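Local atomic coordinates of ATP synthase subunit s, mitochondrial (Bos taurus, PDB entry 3E4G), a protein that regulates mitochondrial ATP synthase, being needed for its proton conduction and blocking a proton leak through an alternative exit pathway. Residues N7-N11 with C72-G77; D67-I73 with R91-Y97. The protein carries 1 engineered substitution. All blocks are in the same frame, centred on the assembly; numbering follows the deposited sequence. Where two conformers were deposited one is given.

Interaction 1: residues N7-N11 with C72-G77; sequences NAVFN and CIMSIG
Residues 7-11 are the last turn of helix 2-11, with Asn11 N hydrogen-bonded to Asn7 O at 3.2 Å; residues 72-77 run as an extended loop through Ile73 (phi/psi -62/147) and Met74 (-163/154), turn at Ser75 (39/-115) and enter a 3-10 segment, Gly77 N donating to Met74 O at 2.8 Å. The helix end meets this turn most tightly at Asn11 and Gly77, whose CA atoms are 4.2 Å apart, while Asn7 and Cys72 stand 6.9 Å apart. Gly77 CA makes a CA-H...O contact of 3.2 Å to Asn11 O, and a CB there would clash with the Asn11 amide. Asn11 (chi1 -80°) puts its amide group against the backbone of Cys72, Ile73 and Met74; its CB reaches Ile76 CD1 at 4.0 Å. Phe10 offers Cys72 SG an oblique sulfur-aromatic contact, 5.3 Å from the ring centroid. The N-terminal domain thus sits on a loop of the second leucine-rich repeat chiefly through Asn11, whose buried amide lies among backbone polar groups, with Asn7, Phe10 and Ile76 beside it.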
ATOM      1  N   ASN A   7      -7.617   5.499  15.767  1.00 10.90           N
ATOM      2  CA  ASN A   7      -6.968   5.282  14.478  0.50 11.00           C
ATOM      3  C   ASN A   7      -5.515   4.922  14.658  1.00 10.43           C
ATOM      4  O   ASN A   7      -4.985   4.060  13.927  1.00 11.62           O
ATOM      5  CB  ASN A   7      -7.162   6.526  13.590  0.50 12.42           C
ATOM      6  CG  ASN A   7      -8.545   6.583  12.909  0.50 13.14           C
ATOM      7  OD1 ASN A   7      -9.243   5.643  12.722  0.50 21.83           O
ATOM      8  ND2 ASN A   7      -8.847   7.785  12.460  0.50 20.33           N
ATOM      9  N   ALA A   8      -4.845   5.591  15.607  1.00 10.36           N
ATOM     10  CA  ALA A   8      -3.462   5.301  15.826  1.00 10.56           C
ATOM     11  C   ALA A   8      -3.269   3.863  16.304  1.00 10.14           C
ATOM     12  O   ALA A   8      -2.359   3.180  15.790  1.00 10.32           O
ATOM     13  CB  ALA A   8      -2.835   6.289  16.836  1.00 12.29           C
ATOM     14  N   VAL A   9      -4.047   3.377  17.236  1.00  9.86           N
ATOM     15  CA  VAL A   9      -3.845   2.029  17.737  1.00  9.80           C
ATOM     16  C   VAL A   9      -4.269   0.981  16.683  1.00  9.50           C
ATOM     17  O   VAL A   9      -3.738  -0.133  16.712  1.00 10.35           O
ATOM     18  CB  VAL A   9      -4.521   1.822  19.093  1.00 12.58           C
ATOM     19  CG1 VAL A   9      -5.981   1.610  19.025  1.00 10.57           C
ATOM     20  CG2 VAL A   9      -3.759   0.936  19.953  1.00 16.98           C
ATOM     21  N   PHE A  10      -5.204   1.311  15.815  1.00  8.82           N
ATOM     22  CA  PHE A  10      -5.489   0.404  14.679  1.00  8.51           C
ATOM     23  C   PHE A  10      -4.255   0.221  13.808  1.00  8.47           C
ATOM     24  O   PHE A  10      -4.057  -0.843  13.189  1.00  9.57           O
ATOM     25  CB  PHE A  10      -6.683   0.885  13.865  1.00  8.49           C
ATOM     26  CG  PHE A  10      -7.991   0.291  14.339  1.00  9.00           C
ATOM     27  CD1 PHE A  10      -8.757  -0.518  13.504  1.00  9.36           C
ATOM     28  CD2 PHE A  10      -8.473   0.519  15.654  1.00 10.57           C
ATOM     29  CE1 PHE A  10      -9.928  -1.114  13.885  1.00 10.48           C
ATOM     30  CE2 PHE A  10      -9.660  -0.061  16.060  1.00 11.39           C
ATOM     31  CZ  PHE A  10     -10.424  -0.848  15.192  1.00 11.30           C
ATOM     32  N   ASN A  11      -3.483   1.267  13.673  1.00  8.20           N
ATOM     33  CA  ASN A  11      -2.289   1.271  12.790  1.00  8.25           C
ATOM     34  C   ASN A  11      -1.023   0.808  13.464  1.00  8.86           C
ATOM     35  O   ASN A  11      -0.112   0.318  12.770  1.00 10.75           O
ATOM     36  CB  ASN A  11      -2.105   2.658  12.157  1.00  8.00           C
ATOM     37  CG  ASN A  11      -3.036   2.840  10.991  1.00  7.62           C
ATOM     38  OD1 ASN A  11      -4.112   3.539  11.118  1.00 10.51           O
ATOM     39  ND2 ASN A  11      -2.719   2.275   9.880  1.00  6.30           N
ATOM     40  N   CYS A  72      -8.724   2.846   6.905  1.00  8.22           N
ATOM     41  CA  CYS A  72      -8.108   3.838   7.836  1.00  8.55           C
ATOM     42  C   CYS A  72      -6.638   3.679   7.976  1.00  8.24           C
ATOM     43  O   CYS A  72      -6.049   4.286   8.907  1.00  9.51           O
ATOM     44  CB  CYS A  72      -8.839   3.779   9.226  1.00  9.56           C
ATOM     45  SG  CYS A  72      -8.551   2.247  10.117  1.00 11.15           S
ATOM     46  N   ILE A  73      -5.960   2.977   7.070  1.00  7.72           N
ATOM     47  CA  ILE A  73      -4.506   2.875   7.150  1.00  7.39           C
ATOM     48  C   ILE A  73      -3.883   4.259   7.004  1.00  8.69           C
ATOM     49  O   ILE A  73      -4.322   5.141   6.268  1.00 10.20           O
ATOM     50  CB  ILE A  73      -3.946   1.888   6.123  1.00  8.17           C
ATOM     51  CG1 ILE A  73      -4.292   2.292   4.671  1.00  9.09           C
ATOM     52  CG2 ILE A  73      -4.370   0.469   6.463  1.00  8.47           C
ATOM     53  CD1 ILE A  73      -3.711   1.254   3.651  1.00 10.99           C
ATOM     54  N   MET A  74      -2.748   4.410   7.730  1.00  8.68           N
ATOM     55  CA  MET A  74      -1.982   5.696   7.667  1.00 11.81           C
ATOM     56  C   MET A  74      -0.623   5.503   8.197  1.00  9.16           C
ATOM     57  O   MET A  74      -0.426   4.737   9.128  1.00 13.14           O
ATOM     58  CB  MET A  74      -2.678   6.787   8.200  1.00 15.07           C
ATOM     59  CG  MET A  74      -2.830   6.602   9.482  1.00 15.71           C
ATOM     60  SD  MET A  74      -3.772   8.044  10.228  1.00 24.07           S
ATOM     61  CE  MET A  74      -3.066   9.452   9.456  1.00 16.66           C
ATOM     62  N   SER A  75       0.295   6.319   7.743  1.00 10.16           N
ATOM     63  CA  SER A  75       1.589   6.581   8.300  1.00  9.87           C
ATOM     64  C   SER A  75       2.291   5.384   8.858  1.00 10.09           C
ATOM     65  O   SER A  75       2.767   4.486   8.099  1.00 10.30           O
ATOM     66  CB  SER A  75       1.510   7.823   9.266  1.00 12.02           C
ATOM     67  OG  SER A  75       0.768   7.481  10.446  1.00 13.74           O
ATOM     68  N   ILE A  76       2.508   5.376  10.152  1.00 13.26           N
ATOM     69  CA  ILE A  76       3.346   4.344  10.730  1.00 13.46           C
ATOM     70  C   ILE A  76       2.642   2.968  10.642  1.00 10.68           C
ATOM     71  O   ILE A  76       3.321   1.949  10.849  1.00 11.20           O
ATOM     72  CB  ILE A  76       3.995   4.708  12.064  1.00 14.65           C
ATOM     73  CG1 ILE A  76       2.839   4.907  12.980  1.00 18.32           C
ATOM     74  CG2 ILE A  76       5.026   5.826  11.898  1.00 18.89           C
ATOM     75  CD1 ILE A  76       1.399   4.382  12.845  1.00 26.91           C
ATOM     76  N   GLY A  77       1.344   2.849  10.278  1.00  9.77           N
ATOM     77  CA  GLY A  77       0.801   1.522   9.978  1.00  8.93           C
ATOM     78  C   GLY A  77       1.600   0.827   8.879  1.00  8.18           C
ATOM     79  O   GLY A  77       1.735  -0.391   8.881  1.00  7.99           O
TER

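Interaction 2: residues D67-I73 with R91-Y97; sequences DATDSCI and RLCKCHY. With MG (magnesium ion), chain B.
Strands 67-69 and 91-93 run parallel, 4° and 4.8 Å apart by their axes, pairing Asp67 with Arg91, Ala68 with Leu92 and Thr69 with Cys93. Ala68 N donates to Arg91 O (2.8 Å), Cys93 N to Ala68 O (2.8 Å) and Asp70 N to Cys93 O (2.9 Å). Asp70 and Lys94, both left-handed (55/50, 54/46), turn the chains in step. On the Asp67 face, Arg91, extended (t) through chi3, forms a salt bridge from NH1 to Asp67 OD1 (3.2 Å), which accepts from Thr69 OG1 (2.7 Å). Beyond, one water receives from Tyr97 N (3.0 Å) and donates to Ser71 O and Ile73 O (2.8 Å each); another joins Lys94 NZ (2.7 Å) to Asp70 OD2 (2.6 Å). Ser71 OG is hydrogen-bonded to Cys34 O and accepts a weak bond from Ile73 N (3.3 Å). Ala68 CB packs on Cys95 SG (3.9 Å). Thr69 O binds magnesium at 2.3 Å, beside three waters and Gly35 O. Such in-register stacking of strand-and-turn units fits the leucine-rich repeat solenoid.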
ATOM      1  N   ASP A  67      -5.636  -4.502  -1.397  1.00  6.42           N
ATOM      2  CA  ASP A  67      -6.677  -3.619  -1.894  1.00  6.44           C
ATOM      3  C   ASP A  67      -7.249  -2.886  -0.695  1.00  6.72           C
ATOM      4  O   ASP A  67      -8.044  -3.476   0.070  1.00  7.26           O
ATOM      5  CB  ASP A  67      -7.771  -4.390  -2.644  1.00  8.06           C
ATOM      6  CG  ASP A  67      -8.861  -3.518  -3.146  1.00  9.66           C
ATOM      7  OD1 ASP A  67      -8.877  -2.306  -2.818  1.00 10.55           O
ATOM      8  OD2 ASP A  67      -9.694  -4.076  -3.921  1.00 14.17           O
ATOM      9  N   ALA A  68      -6.768  -1.674  -0.456  1.00  6.45           N
ATOM     10  CA  ALA A  68      -7.213  -0.845   0.663  1.00  6.44           C
ATOM     11  C   ALA A  68      -8.180   0.172   0.120  1.00  6.76           C
ATOM     12  O   ALA A  68      -7.765   1.221  -0.409  1.00  7.47           O
ATOM     13  CB  ALA A  68      -5.996  -0.191   1.333  1.00  7.31           C
ATOM     14  N   THR A  69      -9.472  -0.143   0.205  1.00  7.41           N
ATOM     15  CA  THR A  69     -10.544   0.760  -0.232  1.00  7.81           C
ATOM     16  C   THR A  69     -11.341   1.149   0.982  1.00  7.71           C
ATOM     17  O   THR A  69     -11.770   0.296   1.754  1.00  8.75           O
ATOM     18  CB  THR A  69     -11.420   0.053  -1.307  1.00  9.00           C
ATOM     19  OG1 THR A  69     -10.594  -0.195  -2.468  1.00  9.84           O
ATOM     20  CG2 THR A  69     -12.599   0.947  -1.738  1.00 10.26           C
ATOM     21  N   ASP A  70     -11.574   2.458   1.154  1.00  7.90           N
ATOM     22  CA  ASP A  70     -12.354   2.934   2.306  1.00  8.44           C
ATOM     23  C   ASP A  70     -11.716   2.394   3.589  1.00  8.78           C
ATOM     24  O   ASP A  70     -12.378   1.875   4.480  1.00 10.81           O
ATOM     25  CB  ASP A  70     -13.821   2.545   2.187  1.00  9.65           C
ATOM     26  CG  ASP A  70     -14.560   3.399   1.173  1.00 11.30           C
ATOM     27  OD1 ASP A  70     -14.483   4.639   1.350  1.00 14.77           O
ATOM     28  OD2 ASP A  70     -15.262   2.890   0.305  1.00 16.43           O
ATOM     29  N   SER A  71     -10.399   2.578   3.712  1.00  8.24           N
ATOM     30  CA  SER A  71      -9.583   2.026   4.789  1.00  8.00           C
ATOM     31  C   SER A  71      -9.013   3.156   5.638  1.00  8.36           C
ATOM     32  O   SER A  71      -8.753   4.263   5.139  1.00  8.78           O
ATOM     33  CB  SER A  71      -8.473   1.202   4.173  1.00  8.17           C
ATOM     34  OG  SER A  71      -7.507   0.764   5.105  1.00  9.72           O
ATOM     35  N   CYS A  72      -8.724   2.846   6.905  1.00  8.22           N
ATOM     36  CA  CYS A  72      -8.108   3.838   7.836  1.00  8.55           C
ATOM     37  C   CYS A  72      -6.638   3.679   7.976  1.00  8.24           C
ATOM     38  O   CYS A  72      -6.049   4.286   8.907  1.00  9.51           O
ATOM     39  CB  CYS A  72      -8.839   3.779   9.226  1.00  9.56           C
ATOM     40  SG  CYS A  72      -8.551   2.247  10.117  1.00 11.15           S
ATOM     41  N   ILE A  73      -5.960   2.977   7.070  1.00  7.72           N
ATOM     42  CA  ILE A  73      -4.506   2.875   7.150  1.00  7.39           C
ATOM     43  C   ILE A  73      -3.883   4.259   7.004  1.00  8.69           C
ATOM     44  O   ILE A  73      -4.322   5.141   6.268  1.00 10.20           O
ATOM     45  CB  ILE A  73      -3.946   1.888   6.123  1.00  8.17           C
ATOM     46  CG1 ILE A  73      -4.292   2.292   4.671  1.00  9.09           C
ATOM     47  CG2 ILE A  73      -4.370   0.469   6.463  1.00  8.47           C
ATOM     48  CD1 ILE A  73      -3.711   1.254   3.651  1.00 10.99           C
ATOM     49  N   ARG A  91      -3.392  -1.371  -4.227  0.50  6.45           N
ATOM     50  CA  ARG A  91      -4.422  -0.391  -4.582  0.50  6.32           C
ATOM     51  C   ARG A  91      -4.788   0.360  -3.298  0.50  6.02           C
ATOM     52  O   ARG A  91      -5.103  -0.270  -2.274  0.50  6.38           O
ATOM     53  CB  ARG A  91      -5.649  -1.106  -5.153  0.50  7.55           C
ATOM     54  CG  ARG A  91      -6.717  -0.208  -5.571  0.50  9.04           C
ATOM     55  CD  ARG A  91      -7.725  -1.104  -6.381  0.50  9.36           C
ATOM     56  NE  ARG A  91      -8.642  -0.311  -7.051  0.50 11.12           N
ATOM     57  CZ  ARG A  91      -9.864  -0.035  -6.411  0.50 10.50           C
ATOM     58  NH1 ARG A  91     -10.070  -0.534  -5.224  0.50 20.23           N
ATOM     59  NH2 ARG A  91     -10.802   0.586  -7.079  0.50 14.87           N
ATOM     60  N   LEU A  92      -4.744   1.668  -3.390  1.00  6.08           N
ATOM     61  CA  LEU A  92      -5.160   2.599  -2.303  1.00  6.31           C
ATOM     62  C   LEU A  92      -6.321   3.413  -2.912  1.00  6.67           C
ATOM     63  O   LEU A  92      -6.084   4.195  -3.852  1.00  7.84           O
ATOM     64  CB  LEU A  92      -4.000   3.529  -1.904  1.00  6.61           C
ATOM     65  CG  LEU A  92      -2.728   2.824  -1.475  1.00  6.72           C
ATOM     66  CD1 LEU A  92      -1.599   3.832  -1.218  1.00  9.44           C
ATOM     67  CD2 LEU A  92      -2.920   1.883  -0.311  1.00  8.64           C
ATOM     68  N   CYS A  93      -7.523   3.215  -2.420  1.00  6.86           N
ATOM     69  CA  CYS A  93      -8.712   3.860  -2.988  1.00  7.37           C
ATOM     70  C   CYS A  93      -9.542   4.403  -1.847  1.00  7.50           C
ATOM     71  O   CYS A  93      -9.925   3.667  -0.934  1.00  7.58           O
ATOM     72  CB  CYS A  93      -9.503   2.816  -3.813  1.00  7.88           C
ATOM     73  SG  CYS A  93     -11.022   3.458  -4.507  1.00 10.74           S
ATOM     74  N   LYS A  94      -9.831   5.711  -1.884  1.00  7.91           N
ATOM     75  CA  LYS A  94     -10.680   6.319  -0.840  1.00  8.87           C
ATOM     76  C   LYS A  94     -10.072   5.991   0.542  1.00  8.47           C
ATOM     77  O   LYS A  94     -10.753   5.619   1.500  1.00 10.52           O
ATOM     78  CB  LYS A  94     -12.128   5.834  -0.937  1.00  9.79           C
ATOM     79  CG  LYS A  94     -12.807   6.296  -2.195  1.00 11.31           C
ATOM     80  CD  LYS A  94     -14.273   5.792  -2.378  1.00 14.08           C
ATOM     81  CE  LYS A  94     -14.343   4.356  -2.787  1.00 17.26           C
ATOM     82  NZ  LYS A  94     -15.736   4.000  -3.370  1.00 22.49           N
ATOM     83  N   CYS A  95      -8.732   6.178   0.621  1.00  8.59           N
ATOM     84  CA  CYS A  95      -7.978   6.071   1.897  1.00  9.01           C
ATOM     85  C   CYS A  95      -7.775   7.496   2.362  1.00  8.94           C
ATOM     86  O   CYS A  95      -6.848   8.197   1.954  1.00 10.21           O
ATOM     87  CB  CYS A  95      -6.682   5.326   1.746  1.00  9.20           C
ATOM     88  SG  CYS A  95      -6.885   3.580   1.377  1.00  9.96           S
ATOM     89  N   HIS A  96      -8.716   7.995   3.172  1.00  8.76           N
ATOM     90  CA  HIS A  96      -8.777   9.429   3.476  1.00  9.72           C
ATOM     91  C   HIS A  96      -7.668   9.904   4.362  1.00  9.40           C
ATOM     92  O   HIS A  96      -7.444  11.124   4.451  1.00 12.07           O
ATOM     93  CB  HIS A  96     -10.153   9.775   3.954  1.00 12.75           C
ATOM     94  CG  HIS A  96     -11.242   9.436   2.936  1.00 13.26           C
ATOM     95  ND1 HIS A  96     -11.199   9.815   1.624  1.00 15.93           N
ATOM     96  CD2 HIS A  96     -12.306   8.612   3.076  1.00 15.94           C
ATOM     97  CE1 HIS A  96     -12.260   9.308   1.015  1.00 17.51           C
ATOM     98  NE2 HIS A  96     -12.962   8.599   1.882  1.00 18.60           N
ATOM     99  N   TYR A  97      -6.950   9.014   5.034  1.00  8.09           N
ATOM    100  CA  TYR A  97      -5.883   9.401   5.949  1.00  9.02           C
ATOM    101  C   TYR A  97      -4.530   9.323   5.314  1.00  8.71           C
ATOM    102  O   TYR A  97      -3.564   9.805   5.947  1.00 11.60           O
ATOM    103  CB  TYR A  97      -5.927   8.565   7.198  1.00 10.57           C
ATOM    104  CG  TYR A  97      -7.207   8.648   7.948  1.00 11.57           C
ATOM    105  CD1 TYR A  97      -7.366   9.564   8.894  1.00 19.37           C
ATOM    106  CD2 TYR A  97      -8.159   7.676   7.836  1.00 17.53           C
ATOM    107  CE1 TYR A  97      -8.584   9.652   9.603  1.00 21.11           C
ATOM    108  CE2 TYR A  97      -9.356   7.701   8.494  1.00 19.17           C
ATOM    109  CZ  TYR A  97      -9.569   8.691   9.345  1.00 18.75           C
ATOM    110  OH  TYR A  97     -10.728   8.786  10.107  1.00 23.55           O
TER
HETATM  111 MG    MG B 176     -12.380  -1.846   2.403  1.00 11.25          MG
HETATM  112  O   HOH W   1     -15.377   7.162   0.891  1.00 22.49           O
HETATM  113  O   HOH W   2     -13.380   5.727   3.709  1.00 23.84           O
HETATM  114  O   HOH W   3     -17.200   4.026  -1.080  1.00 26.75           O
HETATM  115  O   HOH W   4     -13.844  -0.548   3.986  1.00 12.65           O
HETATM  116  O   HOH W   5      -6.612   6.079   5.000  1.00  8.45           O
HETATM  117  O   HOH W   6     -10.654   6.237   4.496  1.00 13.65           O
HETATM  118  O   HOH W   7     -14.034  -1.828   0.701  1.00 12.65           O
HETATM  119  O   HOH W   8     -13.292  -3.837   3.407  1.00 15.94           O

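The contacts share Cys72 and Ile73, where the chain leaving strand 63-69 passes from interaction 2 into interaction 1. Both are partly buried, but interaction 2 lies nearer the chain centre and joins adjacent parallel strands of the mixed sheet, where the second repeat passes into the third; interaction 1 brings the N-terminal helix onto the following loop. Their chemistry differs: 67-73 with 91-97 relies on backbone hydrogen bonds, a salt bridge, a longer ion pair and ordered water, with magnesium at one margin, while 7-11 with 72-77 centres on the buried Asn11 amide. They touch through a weak, probable hydrogen bond from Asn7 ND2 to Tyr97 OH (3.2 Å) and packing of Met74 CE against Tyr97 O (3.6 Å).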